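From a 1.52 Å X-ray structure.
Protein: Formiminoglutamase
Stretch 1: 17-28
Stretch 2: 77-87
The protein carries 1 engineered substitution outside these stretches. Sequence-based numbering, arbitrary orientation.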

# COMPACT_ATOMS: atom_id res chain seq x y z
N ARG A 17 0.07 -28.08 -2.27
CA ARG A 17 0.39 -26.94 -1.41
C ARG A 17 0.72 -27.34 0.03
O ARG A 17 0.94 -28.50 0.31
CB ARG A 17 -0.72 -25.89 -1.48
CG ARG A 17 -0.80 -25.24 -2.85
CD ARG A 17 -1.93 -24.23 -2.93
NE ARG A 17 -1.90 -23.51 -4.20
CZ ARG A 17 -2.52 -22.36 -4.43
NH1 ARG A 17 -3.24 -21.78 -3.47
NH2 ARG A 17 -2.43 -21.77 -5.62
N LEU A 18 0.77 -26.36 0.93
CA LEU A 18 1.20 -26.61 2.30
C LEU A 18 0.47 -27.77 2.94
O LEU A 18 1.06 -28.56 3.67
CB LEU A 18 1.07 -25.35 3.17
CG LEU A 18 2.17 -24.29 3.01
CD1 LEU A 18 1.66 -22.93 3.44
CD2 LEU A 18 3.41 -24.68 3.79
N LEU A 19 -0.83 -27.86 2.67
CA LEU A 19 -1.65 -28.96 3.19
C LEU A 19 -1.03 -30.36 2.96
O LEU A 19 -1.11 -31.23 3.83
CB LEU A 19 -3.05 -28.88 2.59
CG LEU A 19 -4.10 -29.80 3.21
CD1 LEU A 19 -4.05 -29.67 4.72
CD2 LEU A 19 -5.47 -29.46 2.68
N SER A 20 -0.40 -30.56 1.81
CA SER A 20 0.20 -31.85 1.45
C SER A 20 1.42 -32.28 2.29
O SER A 20 1.82 -33.44 2.27
CB SER A 20 0.57 -31.88 -0.03
OG SER A 20 1.56 -30.90 -0.30
N LEU A 21 2.00 -31.33 3.03
CA LEU A 21 3.17 -31.62 3.86
C LEU A 21 2.76 -32.16 5.22
O LEU A 21 3.60 -32.66 5.98
CB LEU A 21 4.03 -30.36 4.02
CG LEU A 21 4.48 -29.68 2.72
CD1 LEU A 21 5.11 -28.34 3.00
CD2 LEU A 21 5.44 -30.59 1.99
N PHE A 22 1.47 -32.04 5.53
CA PHE A 22 0.89 -32.59 6.76
C PHE A 22 0.63 -34.09 6.63
O PHE A 22 -0.49 -34.57 6.77
CB PHE A 22 -0.41 -31.85 7.10
CG PHE A 22 -0.19 -30.46 7.63
CD1 PHE A 22 -0.12 -29.38 6.76
CD2 PHE A 22 -0.06 -30.23 8.99
CE1 PHE A 22 0.08 -28.09 7.25
CE2 PHE A 22 0.14 -28.95 9.49
CZ PHE A 22 0.22 -27.88 8.61
N SER A 23 1.70 -34.83 6.36
CA SER A 23 1.66 -36.27 6.14
C SER A 23 2.21 -37.02 7.36
O SER A 23 2.15 -38.25 7.43
CB SER A 23 2.47 -36.62 4.90
OG SER A 23 3.79 -36.13 5.01
N ALA A 24 2.76 -36.26 8.31
CA ALA A 24 3.23 -36.81 9.56
C ALA A 24 2.04 -37.31 10.38
O ALA A 24 1.18 -36.53 10.76
CB ALA A 24 4.02 -35.75 10.34
N GLN A 25 1.99 -38.61 10.64
CA GLN A 25 0.89 -39.16 11.43
C GLN A 25 1.05 -38.83 12.91
O GLN A 25 0.07 -38.49 13.58
CB GLN A 25 0.78 -40.68 11.23
CG GLN A 25 0.34 -41.11 9.83
CD GLN A 25 -1.18 -41.22 9.67
OE1 GLN A 25 -1.67 -41.97 8.82
NE2 GLN A 25 -1.93 -40.48 10.48
N ARG A 26 2.28 -38.95 13.40
CA ARG A 26 2.62 -38.63 14.79
C ARG A 26 3.46 -37.36 14.86
O ARG A 26 4.47 -37.23 14.16
CB ARG A 26 3.38 -39.78 15.47
CG ARG A 26 2.68 -40.34 16.72
CD ARG A 26 3.67 -40.76 17.84
NE ARG A 26 4.33 -42.06 17.62
CZ ARG A 26 3.86 -43.24 18.02
NH1 ARG A 26 2.70 -43.33 18.67
NH2 ARG A 26 4.55 -44.35 17.77
N GLU A 27 3.04 -36.44 15.71
CA GLU A 27 3.76 -35.19 15.94
C GLU A 27 5.27 -35.39 16.00
O GLU A 27 6.03 -34.54 15.53
CB GLU A 27 3.27 -34.55 17.23
CG GLU A 27 3.84 -33.16 17.46
CD GLU A 27 3.48 -32.61 18.83
OE1 GLU A 27 2.40 -32.95 19.35
OE2 GLU A 27 4.29 -31.82 19.38
N GLU A 28 5.68 -36.52 16.59
CA GLU A 28 7.10 -36.80 16.84
C GLU A 28 7.87 -36.90 15.53
O GLU A 28 9.10 -36.82 15.50
CB GLU A 28 7.26 -38.11 17.62
CG GLU A 28 6.17 -38.34 18.66
CD GLU A 28 6.37 -37.49 19.91
OE1 GLU A 28 7.49 -37.51 20.47
OE2 GLU A 28 5.39 -36.82 20.33
N ASP A 77 12.19 -26.68 -3.30
CA ASP A 77 11.16 -27.69 -3.15
C ASP A 77 11.12 -28.11 -1.70
O ASP A 77 12.11 -28.61 -1.17
CB ASP A 77 11.47 -28.89 -4.04
CG ASP A 77 10.38 -29.95 -4.01
OD1 ASP A 77 9.35 -29.73 -3.35
OD2 ASP A 77 10.55 -31.00 -4.66
N ALA A 78 9.98 -27.91 -1.06
CA ALA A 78 9.80 -28.25 0.35
C ALA A 78 9.04 -29.56 0.51
O ALA A 78 8.61 -29.91 1.61
CB ALA A 78 9.08 -27.12 1.11
N SER A 79 8.87 -30.27 -0.61
CA SER A 79 8.10 -31.50 -0.66
C SER A 79 8.52 -32.53 0.38
O SER A 79 7.73 -33.39 0.76
CB SER A 79 8.16 -32.11 -2.06
OG SER A 79 7.43 -31.31 -2.98
N HIS A 80 9.77 -32.45 0.83
CA HIS A 80 10.32 -33.44 1.75
C HIS A 80 10.00 -33.19 3.24
O HIS A 80 10.20 -34.07 4.07
CB HIS A 80 11.83 -33.61 1.55
CG HIS A 80 12.66 -32.55 2.21
ND1 HIS A 80 13.07 -31.41 1.55
CD2 HIS A 80 13.16 -32.46 3.46
CE1 HIS A 80 13.78 -30.66 2.38
NE2 HIS A 80 13.85 -31.28 3.54
N LEU A 81 9.51 -32.00 3.57
CA LEU A 81 9.25 -31.65 4.96
C LEU A 81 7.93 -32.23 5.41
O LEU A 81 7.03 -32.43 4.60
CB LEU A 81 9.22 -30.13 5.15
CG LEU A 81 10.54 -29.35 5.14
CD1 LEU A 81 10.27 -27.85 5.29
CD2 LEU A 81 11.45 -29.84 6.23
N LYS A 82 7.81 -32.51 6.70
CA LYS A 82 6.54 -32.91 7.29
C LYS A 82 6.12 -31.90 8.33
O LYS A 82 6.90 -31.54 9.21
CB LYS A 82 6.61 -34.32 7.91
CG LYS A 82 6.57 -35.44 6.88
CD LYS A 82 6.86 -36.77 7.53
CE LYS A 82 8.02 -36.66 8.50
NZ LYS A 82 9.19 -35.90 7.94
N LEU A 83 4.88 -31.43 8.20
CA LEU A 83 4.29 -30.50 9.14
C LEU A 83 3.27 -31.23 9.99
O LEU A 83 2.66 -32.21 9.56
CB LEU A 83 3.58 -29.36 8.40
CG LEU A 83 4.37 -28.12 8.01
CD1 LEU A 83 5.82 -28.46 7.69
CD2 LEU A 83 3.69 -27.43 6.84
N TYR A 84 3.07 -30.74 11.21
CA TYR A 84 2.03 -31.27 12.09
C TYR A 84 1.39 -30.12 12.83
O TYR A 84 2.08 -29.21 13.28
CB TYR A 84 2.59 -32.28 13.08
CG TYR A 84 1.53 -33.07 13.81
CD1 TYR A 84 1.06 -32.65 15.05
CD2 TYR A 84 1.00 -34.23 13.26
CE1 TYR A 84 0.08 -33.38 15.73
CE2 TYR A 84 0.03 -34.96 13.93
CZ TYR A 84 -0.42 -34.53 15.16
OH TYR A 84 -1.39 -35.25 15.83
N ASP A 85 0.08 -30.18 12.93
CA ASP A 85 -0.70 -29.14 13.59
C ASP A 85 -1.14 -29.70 14.93
O ASP A 85 -2.07 -30.51 15.00
CB ASP A 85 -1.89 -28.80 12.69
CG ASP A 85 -2.69 -27.63 13.20
OD1 ASP A 85 -2.44 -27.16 14.33
OD2 ASP A 85 -3.59 -27.19 12.46
N ALA A 86 -0.46 -29.29 15.99
CA ALA A 86 -0.75 -29.79 17.33
C ALA A 86 -2.00 -29.18 17.98
O ALA A 86 -2.38 -29.55 19.10
CB ALA A 86 0.45 -29.62 18.23
N GLY A 87 -2.63 -28.24 17.28
CA GLY A 87 -3.85 -27.61 17.76
C GLY A 87 -3.64 -26.39 18.63
O GLY A 87 -2.57 -25.79 18.63
O HOH W 1 5.65 -34.96 3.86
O HOH W 2 0.62 -34.14 9.84

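The two stretches bury 690 Å² between them, with Leu21, Leu83, Tyr84 and Phe22 contributing most, and one direct hydrogen bond. Just before the type I turn from Ala78 to Leu81, Asp77 OD1 accepts bonds from Ser79 N (2.8 Å) and Ser79 OG (2.5 Å), which lie within it. Along stretch 2, contact begins at this turn, closed by the bond from Leu81 N to Ala78 O (3.0 Å). Leu21, whose CA-to-CB bond points toward stretch 2, sends its side chain against the turn: Leu21 CD2 lies 3.3 Å from Ala78 O and 3.6 Å from Leu81 O.

Leu81 O also receives a bond from water 1 (3.0 Å), which is hydrogen-bonded to Ser23 OG (2.5 Å) and so bridges the stretches. The aliphatic part of Lys82 covers Ala24, with Lys82 CB 3.8 Å from Ala24 CB, while its amino group is bonded elsewhere in the structure.

Leu83 is the centre of the contact. Leu83 N donates to Leu21 O (2.8 Å, 166°), and the same acceptor meets Lys82 CA at 3.2 Å in a CA-H...O contact. A second such contact joins Phe22 CA to Leu83 O (3.3 Å), so the backbones approach closely here. Leu83 CB sits over one face of the Phe22 ring, 3.6 Å from its centroid, and Leu83 CD2 reaches Leu18 CD2 and Leu21 CB, each at 4.1 Å. Leucine suits the site because its CB meets the ring while CD2 reaches the buried Leu18 and Leu21. Water 2 donates to Leu83 O (2.8 Å) and Ala24 O (2.6 Å), forming a second bridge.

The flat Tyr84 ring offers one face to the aliphatic Glu27 CB (3.9 Å to the centroid), while the Glu27 carboxylate oxygens are hydrogen-bonded elsewhere in the structure; Ala24 O lies at the ring edge, 3.4 Å from Tyr84 CD2. Beyond it, Asp85 CB touches Phe22 CE2 (3.8 Å), and Asp85 OD1 accepts from Gly87 N (3.1 Å).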